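Local coordinates for protein polyketide synthase (Lyngbya majuscula 19L, PDB 3QIT) that probably releases the finished chain of the curacin A pathway by thioester hydrolysis and decarboxylation with loss of sulfate, leaving a terminal alkene, at residues Glu6-Phe11 with Gln15-Ser20; Cys31-Leu36 with Phe62-Ser67; Gln84-Ile89 with Thr110-Val115; Gly105-Thr110 with Ser221-Met226; Ile120-Leu125 with Gln259-Phe264. All coordinates share one frame; numbering follows the deposited sequence.

In the fold
The contacts are spread over an alpha/beta hydrolase fold built on a mostly parallel sheet; contact 4 joins helix 220-229 to helix 104-115, which lies against strand 120-126. Contact 1 forms one outer edge and contact 5 bridges strands near the other, their centres about 27 Å apart. Contact 2 lies deep, its centre about 6 Å from the centre of the chain, and touches contact 1 where Ser67 OG meets Cys17 N. Contacts 3 and 4 share Thr110 on helix 104-115, with centres about 12 Å apart. That helix follows a probable nucleophile elbow (Gly101, Ser103, Gly105), and contact 2 touches Gly105 of it through Ile32. Ser103, His269 and Glu127 probably form a Ser-His-Glu catalytic triad.

Contact 1 of 5, residues Glu6-Phe11 with Gln15-Ser20; sequences EKFLEF and QICLCS
Lys7 and Leu18 form an antiparallel hydrogen-bonded pair, as do Leu9 and Ile16. Four backbone bonds result. The shortest runs from Ile16 N to Leu9 O, 2.7 Å and nearly straight. Between these pairs, Phe8 faces Cys17 on one side of the sheet. The Phe8 ring lies across Cys17: CA of Cys17 sits over one face in a CH-pi contact, and Cys17 SG comes in obliquely, 4.2 Å from the ring centroid. Glu6 CG touches the same sulfur, while its carboxylate reaches on to Arg188. Gln15 bends at chi2 (-72°), bringing its amide toward Phe8 and Glu10 of strand 6-11. OE1 comes 3.7 Å from Phe8 CB, and NE2 lies against CB and CG of Glu10. Cut back to an alanine here, Gln15 would lose its amide, and Phe8 CB and the Glu10 methylenes would probably lack that neighbour. On the other face Ile16 CD1 packs on Phe11 CB at 3.6 Å, beside helix 78-91. This is a beta hairpin, forming the edge of the alpha/beta hydrolase sheet.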
# COMPACT_ATOMS: atom_id res chain seq x y z
N GLU B 6 -26.58 9.49 4.72
CA GLU B 6 -25.13 9.36 4.72
C GLU B 6 -24.64 9.60 6.14
O GLU B 6 -25.10 10.52 6.80
CB GLU B 6 -24.50 10.43 3.82
CG GLU B 6 -24.71 10.19 2.33
CD GLU B 6 -24.17 11.33 1.49
OE1 GLU B 6 -24.08 12.48 1.99
OE2 GLU B 6 -23.84 11.08 0.31
N LYS B 7 -23.74 8.75 6.63
CA LYS B 7 -23.08 9.01 7.93
C LYS B 7 -21.59 8.84 7.72
O LYS B 7 -21.17 7.91 7.03
CB LYS B 7 -23.52 8.02 9.01
CG LYS B 7 -25.03 7.92 9.25
CD LYS B 7 -25.63 9.21 9.83
CE LYS B 7 -27.13 9.18 9.70
NZ LYS B 7 -27.76 10.06 10.70
N PHE B 8 -20.79 9.71 8.33
CA PHE B 8 -19.34 9.64 8.11
C PHE B 8 -18.62 9.04 9.30
O PHE B 8 -19.02 9.27 10.45
CB PHE B 8 -18.78 11.02 7.76
CG PHE B 8 -19.09 11.43 6.35
CD1 PHE B 8 -20.36 11.93 6.03
CD2 PHE B 8 -18.17 11.23 5.34
CE1 PHE B 8 -20.68 12.25 4.71
CE2 PHE B 8 -18.47 11.59 4.01
CZ PHE B 8 -19.74 12.11 3.71
N LEU B 9 -17.59 8.25 9.01
CA LEU B 9 -16.79 7.57 10.02
C LEU B 9 -15.32 7.96 9.76
O LEU B 9 -14.88 7.92 8.63
CB LEU B 9 -16.97 6.05 9.92
CG LEU B 9 -16.20 5.10 10.82
CD1 LEU B 9 -16.58 5.37 12.28
CD2 LEU B 9 -16.50 3.65 10.47
N GLU B 10 -14.60 8.38 10.79
CA GLU B 10 -13.19 8.77 10.61
C GLU B 10 -12.35 7.50 10.67
O GLU B 10 -12.61 6.62 11.49
CB GLU B 10 -12.74 9.76 11.69
CG GLU B 10 -11.29 10.33 11.54
CD GLU B 10 -10.17 9.40 12.03
OE1 GLU B 10 -10.42 8.45 12.80
OE2 GLU B 10 -9.00 9.62 11.64
N PHE B 11 -11.35 7.40 9.79
CA PHE B 11 -10.45 6.24 9.77
C PHE B 11 -9.16 6.68 9.13
O PHE B 11 -9.17 7.16 8.00
CB PHE B 11 -11.06 5.07 8.97
CG PHE B 11 -10.15 3.87 8.88
CD1 PHE B 11 -9.73 3.23 10.04
CD2 PHE B 11 -9.72 3.39 7.65
CE1 PHE B 11 -8.88 2.11 9.98
CE2 PHE B 11 -8.86 2.25 7.58
CZ PHE B 11 -8.45 1.63 8.74
N GLN B 15 -12.06 10.21 5.80
CA GLN B 15 -13.49 10.07 6.14
C GLN B 15 -14.11 9.02 5.26
O GLN B 15 -13.96 9.04 4.03
CB GLN B 15 -14.18 11.42 5.93
CG GLN B 15 -13.66 12.52 6.87
CD GLN B 15 -14.12 12.30 8.30
OE1 GLN B 15 -15.21 11.80 8.53
NE2 GLN B 15 -13.27 12.69 9.27
N ILE B 16 -14.82 8.09 5.89
CA ILE B 16 -15.56 7.07 5.14
C ILE B 16 -17.03 7.50 5.11
O ILE B 16 -17.63 7.65 6.15
CB ILE B 16 -15.48 5.71 5.85
CG1 ILE B 16 -14.02 5.23 5.93
CG2 ILE B 16 -16.35 4.65 5.09
CD1 ILE B 16 -13.84 4.03 6.88
N CYS B 17 -17.62 7.60 3.92
CA CYS B 17 -19.06 7.86 3.82
C CYS B 17 -19.81 6.53 3.85
O CYS B 17 -19.54 5.65 3.01
CB CYS B 17 -19.40 8.58 2.51
SG CYS B 17 -21.21 8.97 2.45
N LEU B 18 -20.75 6.37 4.78
CA LEU B 18 -21.62 5.18 4.79
C LEU B 18 -22.99 5.56 4.24
O LEU B 18 -23.67 6.36 4.84
CB LEU B 18 -21.78 4.68 6.23
CG LEU B 18 -20.54 4.19 6.96
CD1 LEU B 18 -20.95 3.65 8.36
CD2 LEU B 18 -19.82 3.12 6.19
N CYS B 19 -23.37 4.99 3.10
CA CYS B 19 -24.72 5.23 2.58
C CYS B 19 -25.60 4.18 3.22
O CYS B 19 -25.21 3.02 3.32
CB CYS B 19 -24.78 5.03 1.08
SG CYS B 19 -23.70 6.14 0.14
N SER B 20 -26.78 4.57 3.68
CA SER B 20 -27.66 3.59 4.30
C SER B 20 -29.13 3.82 3.98
O SER B 20 -29.56 4.95 3.71
CB SER B 20 -27.46 3.57 5.83
OG SER B 20 -28.00 4.73 6.43

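Contact 2 of 5, residues Cys31-Leu36 with Phe62-Ser67; sequences CIHGIL and FGHGRS
His33 and His64 meet where the loop after strand 28-32 of the alpha/beta hydrolase fold faces the loop after strand 55-59. The His33-Gly34 pair resembles the HG motif that follows this strand in many relatives, where the loop borders the oxyanion hole. His33 holds CG between its backbone N and carbonyl carbon (chi1 67°), which turns the ring toward the other loop. Its CE1 then touches His64 CD2, 3.5 Å away. The two ring planes stand 51° apart, so the pair is neither a stack nor a T. Each ring is also tied at ND1. His33 ND1 donates to Gly34 O in the plane of its own ring, and its NE2 is hydrogen-bonded to Leu61 N. His64 ND1 donates to Phe62 O at 3.0 Å, the donor lying above that carbonyl plane. This leaves His64 NE2 as an acceptor. Ile35 CD1 ends 3.8 Å from His64 NE2 at the ring edge. A type II' turn from His64 to Ser67 carries the chain onward. A water accepts from Gly65 N and reaches Leu36 O weakly. Leu36 N donates to His64 NE2 at 3.0 Å, only 5° out of the ring plane.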
# COMPACT_ATOMS: atom_id res chain seq x y z
N CYS B 31 -23.09 -3.98 1.73
CA CYS B 31 -22.88 -4.08 0.27
C CYS B 31 -21.60 -3.33 -0.12
O CYS B 31 -21.44 -2.16 0.25
CB CYS B 31 -24.03 -3.43 -0.49
SG CYS B 31 -25.66 -4.15 -0.10
N ILE B 32 -20.74 -3.99 -0.89
CA ILE B 32 -19.46 -3.41 -1.32
C ILE B 32 -19.49 -3.23 -2.85
O ILE B 32 -19.55 -4.22 -3.62
CB ILE B 32 -18.24 -4.32 -0.90
CG1 ILE B 32 -18.32 -4.73 0.58
CG2 ILE B 32 -16.89 -3.61 -1.22
CD1 ILE B 32 -18.29 -3.57 1.57
N HIS B 33 -19.47 -1.96 -3.29
CA HIS B 33 -19.47 -1.63 -4.73
C HIS B 33 -18.13 -1.96 -5.41
O HIS B 33 -17.16 -2.26 -4.75
CB HIS B 33 -19.83 -0.14 -4.95
CG HIS B 33 -18.81 0.84 -4.46
ND1 HIS B 33 -17.66 1.11 -5.17
CD2 HIS B 33 -18.75 1.61 -3.34
CE1 HIS B 33 -16.94 2.02 -4.52
NE2 HIS B 33 -17.57 2.33 -3.41
N GLY B 34 -18.12 -1.92 -6.74
CA GLY B 34 -16.89 -2.18 -7.51
C GLY B 34 -16.18 -0.90 -7.91
O GLY B 34 -16.58 0.22 -7.54
N ILE B 35 -15.12 -1.07 -8.70
CA ILE B 35 -14.24 0.06 -9.00
C ILE B 35 -14.99 1.14 -9.77
O ILE B 35 -15.80 0.85 -10.66
CB ILE B 35 -12.96 -0.44 -9.77
CG1 ILE B 35 -11.86 0.60 -9.73
CG2 ILE B 35 -13.28 -0.82 -11.21
CD1 ILE B 35 -11.23 0.75 -8.39
N LEU B 36 -14.67 2.38 -9.42
CA LEU B 36 -15.25 3.60 -10.00
C LEU B 36 -16.69 3.86 -9.60
O LEU B 36 -17.20 4.94 -9.88
CB LEU B 36 -15.10 3.65 -11.53
CG LEU B 36 -13.69 3.48 -12.02
CD1 LEU B 36 -13.68 3.70 -13.52
CD2 LEU B 36 -12.73 4.42 -11.31
N PHE B 62 -12.58 4.33 -0.36
CA PHE B 62 -11.78 5.57 -0.43
C PHE B 62 -11.54 5.96 -1.88
O PHE B 62 -11.39 5.09 -2.75
CB PHE B 62 -10.43 5.43 0.29
CG PHE B 62 -10.53 5.49 1.81
CD1 PHE B 62 -11.19 6.54 2.45
CD2 PHE B 62 -9.94 4.50 2.57
CE1 PHE B 62 -11.27 6.57 3.89
CE2 PHE B 62 -10.00 4.53 3.98
CZ PHE B 62 -10.67 5.57 4.63
N GLY B 63 -11.57 7.26 -2.14
CA GLY B 63 -11.46 7.78 -3.50
C GLY B 63 -12.72 7.71 -4.35
O GLY B 63 -12.71 8.18 -5.49
N HIS B 64 -13.79 7.13 -3.82
CA HIS B 64 -15.04 6.94 -4.57
C HIS B 64 -16.15 7.70 -3.86
O HIS B 64 -16.07 7.95 -2.65
CB HIS B 64 -15.46 5.46 -4.56
CG HIS B 64 -14.54 4.56 -5.34
ND1 HIS B 64 -13.27 4.21 -4.91
CD2 HIS B 64 -14.73 3.91 -6.51
CE1 HIS B 64 -12.72 3.39 -5.79
NE2 HIS B 64 -13.58 3.20 -6.78
N GLY B 65 -17.19 8.07 -4.60
CA GLY B 65 -18.41 8.63 -3.99
C GLY B 65 -18.10 9.86 -3.16
O GLY B 65 -17.41 10.77 -3.63
N ARG B 66 -18.53 9.86 -1.91
CA ARG B 66 -18.22 10.95 -0.97
C ARG B 66 -17.16 10.63 0.09
O ARG B 66 -16.91 11.45 0.98
CB ARG B 66 -19.53 11.42 -0.29
CG ARG B 66 -20.56 12.03 -1.24
CD ARG B 66 -20.16 13.45 -1.65
NE ARG B 66 -20.98 13.99 -2.73
CZ ARG B 66 -22.14 14.62 -2.58
NH1 ARG B 66 -22.69 14.76 -1.37
NH2 ARG B 66 -22.76 15.12 -3.64
N SER B 67 -16.49 9.47 -0.02
CA SER B 67 -15.38 9.20 0.88
C SER B 67 -14.14 10.02 0.50
O SER B 67 -14.00 10.46 -0.65
CB SER B 67 -15.01 7.71 0.92
OG SER B 67 -15.97 6.98 1.66
O HOH W 1 -17.27 7.12 -7.37

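Contact 3 of 5, residues Gln84-Ile89 with Thr110-Val115; sequences QIDRVI and TAIASV
Ile112 makes a small, buried, largely apolar helix-helix contact with Ile85, Asp86 and Ile89, where helix 78-91 packs beside helix 104-115 in the alpha/beta hydrolase fold. The axes of the short segments approach to 10.6 Å, with an angle of 57° between their directions. The longer branch of Ile112 meets two residues and the CG2 methyl a third. CG1 meets Ile89 CD1 at 3.6 Å, the two side chains running alongside one another, pointing opposite ways. CG2 faces Ile85 CG2 at 4.2 Å, a looser methyl-to-methyl approach. CD1 rests on Asp86, 3.8 Å from both CB and OD1. The chi1 of -158° turns the longer branch away from the backbone N and out to Ile89 and Asp86. The Asp86 carboxylate has its main partner elsewhere, in a salt bridge from OD2 to Arg116. Were Ile112 an alanine, a gap would be likely to open between the helices, with the Ile89 methyl losing its apolar neighbour. Leu148 of the second subunit packs on Asp86, and Leu144 of that subunit on Ala111. On one flank, Leu9 and Phe11 of strand 5-11 lie on Arg87; on another, Ala113 rests on Leu123 of strand 120-126.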
# COMPACT_ATOMS: atom_id res chain seq x y z
N GLN B 84 -10.35 -0.71 5.41
CA GLN B 84 -11.49 0.19 5.45
C GLN B 84 -12.76 -0.62 5.71
O GLN B 84 -13.58 -0.23 6.54
CB GLN B 84 -11.63 0.95 4.10
CG GLN B 84 -12.77 1.96 4.09
CD GLN B 84 -13.10 2.50 2.68
OE1 GLN B 84 -12.37 2.27 1.70
NE2 GLN B 84 -14.20 3.24 2.60
N ILE B 85 -12.95 -1.71 4.96
CA ILE B 85 -14.14 -2.57 5.18
C ILE B 85 -14.16 -3.20 6.60
O ILE B 85 -15.20 -3.22 7.25
CB ILE B 85 -14.30 -3.64 4.09
CG1 ILE B 85 -14.57 -2.97 2.75
CG2 ILE B 85 -15.45 -4.64 4.43
CD1 ILE B 85 -14.31 -3.86 1.56
N ASP B 86 -13.01 -3.68 7.07
CA ASP B 86 -12.87 -4.19 8.46
C ASP B 86 -13.28 -3.11 9.46
O ASP B 86 -14.02 -3.39 10.42
CB ASP B 86 -11.42 -4.62 8.71
CG ASP B 86 -11.27 -5.64 9.86
OD1 ASP B 86 -12.21 -6.44 10.12
OD2 ASP B 86 -10.18 -5.66 10.47
N ARG B 87 -12.82 -1.88 9.25
CA ARG B 87 -13.22 -0.77 10.12
C ARG B 87 -14.75 -0.55 10.13
O ARG B 87 -15.33 -0.33 11.20
CB ARG B 87 -12.50 0.52 9.72
CG ARG B 87 -12.89 1.72 10.55
CD ARG B 87 -12.47 1.51 12.01
NE ARG B 87 -12.87 2.62 12.86
CZ ARG B 87 -14.04 2.69 13.49
NH1 ARG B 87 -14.93 1.70 13.37
NH2 ARG B 87 -14.32 3.74 14.26
N VAL B 88 -15.38 -0.62 8.95
CA VAL B 88 -16.82 -0.46 8.83
C VAL B 88 -17.55 -1.57 9.61
O VAL B 88 -18.50 -1.29 10.35
CB VAL B 88 -17.29 -0.48 7.35
CG1 VAL B 88 -18.81 -0.50 7.29
CG2 VAL B 88 -16.75 0.75 6.59
N ILE B 89 -17.07 -2.80 9.48
CA ILE B 89 -17.67 -3.92 10.23
C ILE B 89 -17.58 -3.70 11.73
O ILE B 89 -18.56 -3.95 12.47
CB ILE B 89 -17.06 -5.26 9.82
CG1 ILE B 89 -17.49 -5.59 8.40
CG2 ILE B 89 -17.55 -6.40 10.77
CD1 ILE B 89 -16.64 -6.64 7.71
N THR B 110 -14.86 -11.44 -0.42
CA THR B 110 -14.28 -12.77 -0.14
C THR B 110 -13.11 -12.68 0.85
O THR B 110 -12.93 -13.55 1.71
CB THR B 110 -13.80 -13.57 -1.40
OG1 THR B 110 -12.71 -12.90 -2.05
CG2 THR B 110 -14.94 -13.77 -2.39
N ALA B 111 -12.31 -11.64 0.71
CA ALA B 111 -11.17 -11.50 1.58
C ALA B 111 -11.61 -11.22 3.01
O ALA B 111 -11.14 -11.86 3.96
CB ALA B 111 -10.22 -10.44 1.06
N ILE B 112 -12.58 -10.33 3.17
CA ILE B 112 -13.02 -10.02 4.53
C ILE B 112 -13.75 -11.21 5.19
O ILE B 112 -13.56 -11.46 6.37
CB ILE B 112 -13.79 -8.68 4.64
CG1 ILE B 112 -13.74 -8.14 6.08
CG2 ILE B 112 -15.21 -8.82 4.23
CD1 ILE B 112 -12.40 -7.57 6.51
N ALA B 113 -14.51 -11.98 4.40
CA ALA B 113 -15.17 -13.19 4.88
C ALA B 113 -14.17 -14.26 5.27
O ALA B 113 -14.43 -15.05 6.16
CB ALA B 113 -16.17 -13.74 3.83
N SER B 114 -13.01 -14.27 4.61
CA SER B 114 -11.95 -15.23 4.94
C SER B 114 -11.29 -14.88 6.27
O SER B 114 -10.89 -15.77 7.02
CB SER B 114 -10.93 -15.36 3.80
OG SER B 114 -9.99 -14.28 3.77
N VAL B 115 -11.22 -13.58 6.56
CA VAL B 115 -10.59 -13.05 7.77
C VAL B 115 -11.54 -13.00 8.98
O VAL B 115 -11.12 -13.29 10.11
CB VAL B 115 -10.00 -11.64 7.51
CG1 VAL B 115 -9.52 -10.96 8.81
CG2 VAL B 115 -8.85 -11.73 6.51

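Contact 4 of 5, residues Gly105-Thr110 with Ser221-Met226; sequences GAMLAT and SQYLEM
Segments 105-110 and 221-226, parts of helices 104-115 and 220-229, run at 60° to each other, their axes 11.8 Å apart at the closest, so long side chains must span the gap. Tyr223 does most of this. A chi1 of -174° extends its ring toward the other helix, and its hydroxyl arrives at Thr110. Thr110 is modelled in two conformers, and one of them is described here. In it, Tyr223 OH and Thr110 OG1 are 2.7 Å apart, a hydrogen bond in which Thr110 OG1 lies at the ring edge, near its plane. The two side chains cross at about a right angle. Thr110 CG2 also sits 3.6 Å from Tyr223 OH, so the phenol oxygen rests against both branches of the threonine. Met107 adds an apolar flank: its CG lies 4.2 Å from Tyr223 CE1. Met226 brings its SD to 4.1 Å from Thr110 OG1. Leu128 and Pro131 touch the Tyr223 side chain from a nearby loop. Leu144 of the second subunit packs on Met226, close to the dimer interface. Thr110 OG1 is also bonded back within its own helix, to Met107 O at 2.7 Å. The threonine oxygen thus links a backbone carbonyl and a phenol. This short polar chain gives two buried hydroxyls partners away from solvent and is likely to help set how Tyr223 meets the helix after the probable nucleophile elbow.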
# COMPACT_ATOMS: atom_id res chain seq x y z
N GLY B 105 -15.75 -5.44 -5.58
CA GLY B 105 -16.35 -5.53 -4.27
C GLY B 105 -16.60 -6.96 -3.82
O GLY B 105 -16.55 -7.25 -2.64
N ALA B 106 -16.87 -7.86 -4.77
CA ALA B 106 -17.01 -9.28 -4.45
C ALA B 106 -15.67 -9.87 -4.04
O ALA B 106 -15.60 -10.67 -3.11
CB ALA B 106 -17.59 -10.03 -5.66
N MET B 107 -14.60 -9.47 -4.73
CA MET B 107 -13.24 -9.90 -4.36
C MET B 107 -12.95 -9.42 -2.93
O MET B 107 -12.51 -10.19 -2.10
CB MET B 107 -12.17 -9.33 -5.33
CG MET B 107 -10.75 -9.73 -4.97
SD MET B 107 -9.99 -8.72 -3.67
CE MET B 107 -9.80 -7.12 -4.47
N LEU B 108 -13.23 -8.15 -2.65
CA LEU B 108 -13.01 -7.63 -1.29
C LEU B 108 -13.85 -8.34 -0.24
O LEU B 108 -13.37 -8.62 0.87
CB LEU B 108 -13.22 -6.11 -1.20
CG LEU B 108 -12.16 -5.32 -2.00
CD1 LEU B 108 -12.68 -3.87 -2.26
CD2 LEU B 108 -10.82 -5.27 -1.26
N ALA B 109 -15.08 -8.64 -0.60
CA ALA B 109 -15.99 -9.38 0.27
C ALA B 109 -15.43 -10.75 0.58
O ALA B 109 -15.50 -11.19 1.73
CB ALA B 109 -17.37 -9.48 -0.36
N THR B 110 -14.86 -11.44 -0.42
CA THR B 110 -14.28 -12.77 -0.14
C THR B 110 -13.11 -12.68 0.85
O THR B 110 -12.93 -13.55 1.71
CB THR B 110 -13.80 -13.57 -1.40
OG1 THR B 110 -12.71 -12.90 -2.05
CG2 THR B 110 -14.94 -13.77 -2.39
N SER B 221 -3.44 -18.61 -8.48
CA SER B 221 -3.27 -19.79 -7.63
C SER B 221 -3.54 -19.49 -6.15
O SER B 221 -4.33 -20.18 -5.50
CB SER B 221 -1.86 -20.36 -7.81
OG SER B 221 -1.73 -21.59 -7.14
N GLN B 222 -2.90 -18.45 -5.63
CA GLN B 222 -3.08 -18.03 -4.24
C GLN B 222 -4.53 -17.64 -3.94
O GLN B 222 -5.08 -18.00 -2.89
CB GLN B 222 -2.14 -16.87 -3.91
CG GLN B 222 -2.03 -16.53 -2.42
CD GLN B 222 -0.92 -17.31 -1.72
OE1 GLN B 222 -0.91 -18.54 -1.70
NE2 GLN B 222 0.02 -16.58 -1.12
N TYR B 223 -5.14 -16.92 -4.88
CA TYR B 223 -6.52 -16.47 -4.73
C TYR B 223 -7.49 -17.64 -4.61
O TYR B 223 -8.40 -17.61 -3.79
CB TYR B 223 -6.97 -15.52 -5.85
CG TYR B 223 -8.34 -14.96 -5.57
CD1 TYR B 223 -8.58 -14.25 -4.39
CD2 TYR B 223 -9.41 -15.20 -6.43
CE1 TYR B 223 -9.84 -13.75 -4.08
CE2 TYR B 223 -10.70 -14.68 -6.14
CZ TYR B 223 -10.89 -13.96 -4.95
OH TYR B 223 -12.13 -13.46 -4.61
N LEU B 224 -7.29 -18.67 -5.43
CA LEU B 224 -8.13 -19.87 -5.36
C LEU B 224 -7.99 -20.53 -3.99
O LEU B 224 -8.97 -21.06 -3.45
CB LEU B 224 -7.78 -20.86 -6.47
CG LEU B 224 -8.09 -20.44 -7.91
CD1 LEU B 224 -7.62 -21.51 -8.90
CD2 LEU B 224 -9.58 -20.15 -8.10
N GLU B 225 -6.79 -20.49 -3.41
CA GLU B 225 -6.62 -21.06 -2.08
C GLU B 225 -7.44 -20.29 -1.06
O GLU B 225 -8.00 -20.89 -0.14
CB GLU B 225 -5.14 -21.13 -1.68
CG GLU B 225 -4.33 -22.19 -2.44
CD GLU B 225 -4.71 -23.63 -2.08
OE1 GLU B 225 -4.33 -24.55 -2.85
OE2 GLU B 225 -5.38 -23.86 -1.05
N MET B 226 -7.52 -18.97 -1.22
CA MET B 226 -8.39 -18.14 -0.38
C MET B 226 -9.84 -18.60 -0.53
O MET B 226 -10.52 -18.86 0.47
CB MET B 226 -8.25 -16.66 -0.73
CG MET B 226 -9.45 -15.78 -0.34
SD MET B 226 -9.11 -14.01 -0.43
CE MET B 226 -8.11 -13.82 1.04

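Contact 5 of 5, residues Ile120-Leu125 with Gln259-Phe264; sequences IKELIL and QAKRVF
Glu122 and Lys261 form a salt bridge across the alpha/beta hydrolase sheet, joining strand 120-126 to strand 261-265 over the intervening strand 234-239. It is the one contact between the two segments. The side chains approach obliquely, and Lys261 NZ favours one carboxylate oxygen: it lies 3.5 Å from Glu122 OE1, well beyond its distance to OE2. In Glu122 a chi1 of 178° swings CG away from the backbone N, and a bend at chi2 then carries the carboxylate toward the lysine. Lys261 starts extended and bends at chi3 and chi4, bringing its amine back to meet it. The strand between them supplies the second shell. Thr235 OG1 is hydrogen-bonded to Glu122 OE2, and Thr234 O takes a weak bond from Lys261 NZ. Pro233 and Ser286 pack on the buried Glu122, while Lys261 is exposed. The amine would probably stabilise the ionised carboxylate. Lys261 NZ donates to the syn lone pair of Glu122 OE2 at 2.8 Å.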
# COMPACT_ATOMS: atom_id res chain seq x y z
N ILE B 120 -20.07 -13.13 9.51
CA ILE B 120 -20.79 -13.18 8.22
C ILE B 120 -21.80 -14.32 8.21
O ILE B 120 -21.42 -15.50 8.26
CB ILE B 120 -19.84 -13.37 7.00
CG1 ILE B 120 -18.63 -12.40 7.00
CG2 ILE B 120 -20.62 -13.28 5.67
CD1 ILE B 120 -18.96 -10.90 7.15
N LYS B 121 -23.08 -13.97 8.15
CA LYS B 121 -24.15 -14.98 8.11
C LYS B 121 -24.19 -15.66 6.74
O LYS B 121 -24.28 -16.90 6.64
CB LYS B 121 -25.50 -14.31 8.42
CG LYS B 121 -26.74 -15.19 8.30
CD LYS B 121 -27.99 -14.32 8.44
CE LYS B 121 -29.21 -15.11 8.91
NZ LYS B 121 -29.69 -16.10 7.92
N GLU B 122 -24.14 -14.85 5.68
CA GLU B 122 -24.11 -15.35 4.30
C GLU B 122 -23.28 -14.40 3.46
O GLU B 122 -23.36 -13.20 3.63
CB GLU B 122 -25.52 -15.46 3.70
CG GLU B 122 -25.57 -15.93 2.21
CD GLU B 122 -25.66 -17.45 2.05
OE1 GLU B 122 -26.10 -18.13 3.00
OE2 GLU B 122 -25.30 -17.98 0.97
N LEU B 123 -22.49 -14.98 2.56
CA LEU B 123 -21.64 -14.23 1.65
C LEU B 123 -22.24 -14.33 0.26
O LEU B 123 -22.38 -15.43 -0.28
CB LEU B 123 -20.25 -14.85 1.65
CG LEU B 123 -19.18 -14.21 0.79
CD1 LEU B 123 -18.85 -12.74 1.24
CD2 LEU B 123 -17.89 -15.09 0.80
N ILE B 124 -22.59 -13.18 -0.32
CA ILE B 124 -23.26 -13.14 -1.63
C ILE B 124 -22.30 -12.45 -2.60
O ILE B 124 -22.02 -11.25 -2.45
CB ILE B 124 -24.62 -12.39 -1.56
CG1 ILE B 124 -25.54 -13.15 -0.59
CG2 ILE B 124 -25.26 -12.33 -2.96
CD1 ILE B 124 -26.57 -12.33 0.07
N LEU B 125 -21.78 -13.23 -3.55
CA LEU B 125 -20.71 -12.77 -4.44
C LEU B 125 -21.27 -12.55 -5.82
O LEU B 125 -21.58 -13.50 -6.53
CB LEU B 125 -19.56 -13.80 -4.45
CG LEU B 125 -19.01 -14.06 -3.05
CD1 LEU B 125 -17.99 -15.19 -3.10
CD2 LEU B 125 -18.39 -12.78 -2.46
N GLN B 259 -18.95 -25.94 -1.83
CA GLN B 259 -20.13 -25.77 -0.98
C GLN B 259 -20.96 -24.54 -1.33
O GLN B 259 -22.05 -24.37 -0.79
CB GLN B 259 -19.76 -25.77 0.51
CG GLN B 259 -19.52 -27.18 1.08
CD GLN B 259 -20.63 -28.17 0.74
OE1 GLN B 259 -20.43 -29.12 -0.02
NE2 GLN B 259 -21.83 -27.94 1.30
N ALA B 260 -20.46 -23.70 -2.23
CA ALA B 260 -21.20 -22.50 -2.66
C ALA B 260 -22.44 -22.84 -3.47
O ALA B 260 -22.41 -23.71 -4.35
CB ALA B 260 -20.31 -21.55 -3.45
N LYS B 261 -23.53 -22.14 -3.17
CA LYS B 261 -24.70 -22.16 -4.02
C LYS B 261 -24.40 -21.31 -5.24
O LYS B 261 -23.56 -20.41 -5.18
CB LYS B 261 -25.87 -21.56 -3.27
CG LYS B 261 -26.22 -22.33 -2.00
CD LYS B 261 -27.18 -21.52 -1.17
CE LYS B 261 -26.83 -21.60 0.30
NZ LYS B 261 -25.68 -20.72 0.68
N ARG B 262 -25.04 -21.62 -6.37
CA ARG B 262 -24.76 -20.88 -7.62
C ARG B 262 -26.05 -20.47 -8.28
O ARG B 262 -26.99 -21.27 -8.38
CB ARG B 262 -23.91 -21.75 -8.57
CG ARG B 262 -22.53 -22.06 -7.99
CD ARG B 262 -21.78 -23.17 -8.73
NE ARG B 262 -22.16 -23.30 -10.12
CZ ARG B 262 -22.82 -24.34 -10.64
NH1 ARG B 262 -23.11 -24.33 -11.92
NH2 ARG B 262 -23.18 -25.39 -9.90
N VAL B 263 -26.11 -19.22 -8.73
CA VAL B 263 -27.33 -18.76 -9.38
C VAL B 263 -27.05 -17.86 -10.57
O VAL B 263 -26.10 -17.05 -10.58
CB VAL B 263 -28.34 -18.14 -8.35
CG1 VAL B 263 -27.87 -16.83 -7.84
CG2 VAL B 263 -29.77 -18.04 -8.95
N PHE B 264 -27.87 -18.02 -11.61
CA PHE B 264 -27.78 -17.15 -12.77
C PHE B 264 -29.00 -16.26 -12.86
O PHE B 264 -30.13 -16.75 -12.96
CB PHE B 264 -27.58 -17.99 -14.05
CG PHE B 264 -26.28 -18.74 -14.07
CD1 PHE B 264 -26.15 -19.97 -13.41
CD2 PHE B 264 -25.17 -18.20 -14.70
CE1 PHE B 264 -24.92 -20.65 -13.41
CE2 PHE B 264 -23.95 -18.87 -14.72
CZ PHE B 264 -23.82 -20.10 -14.07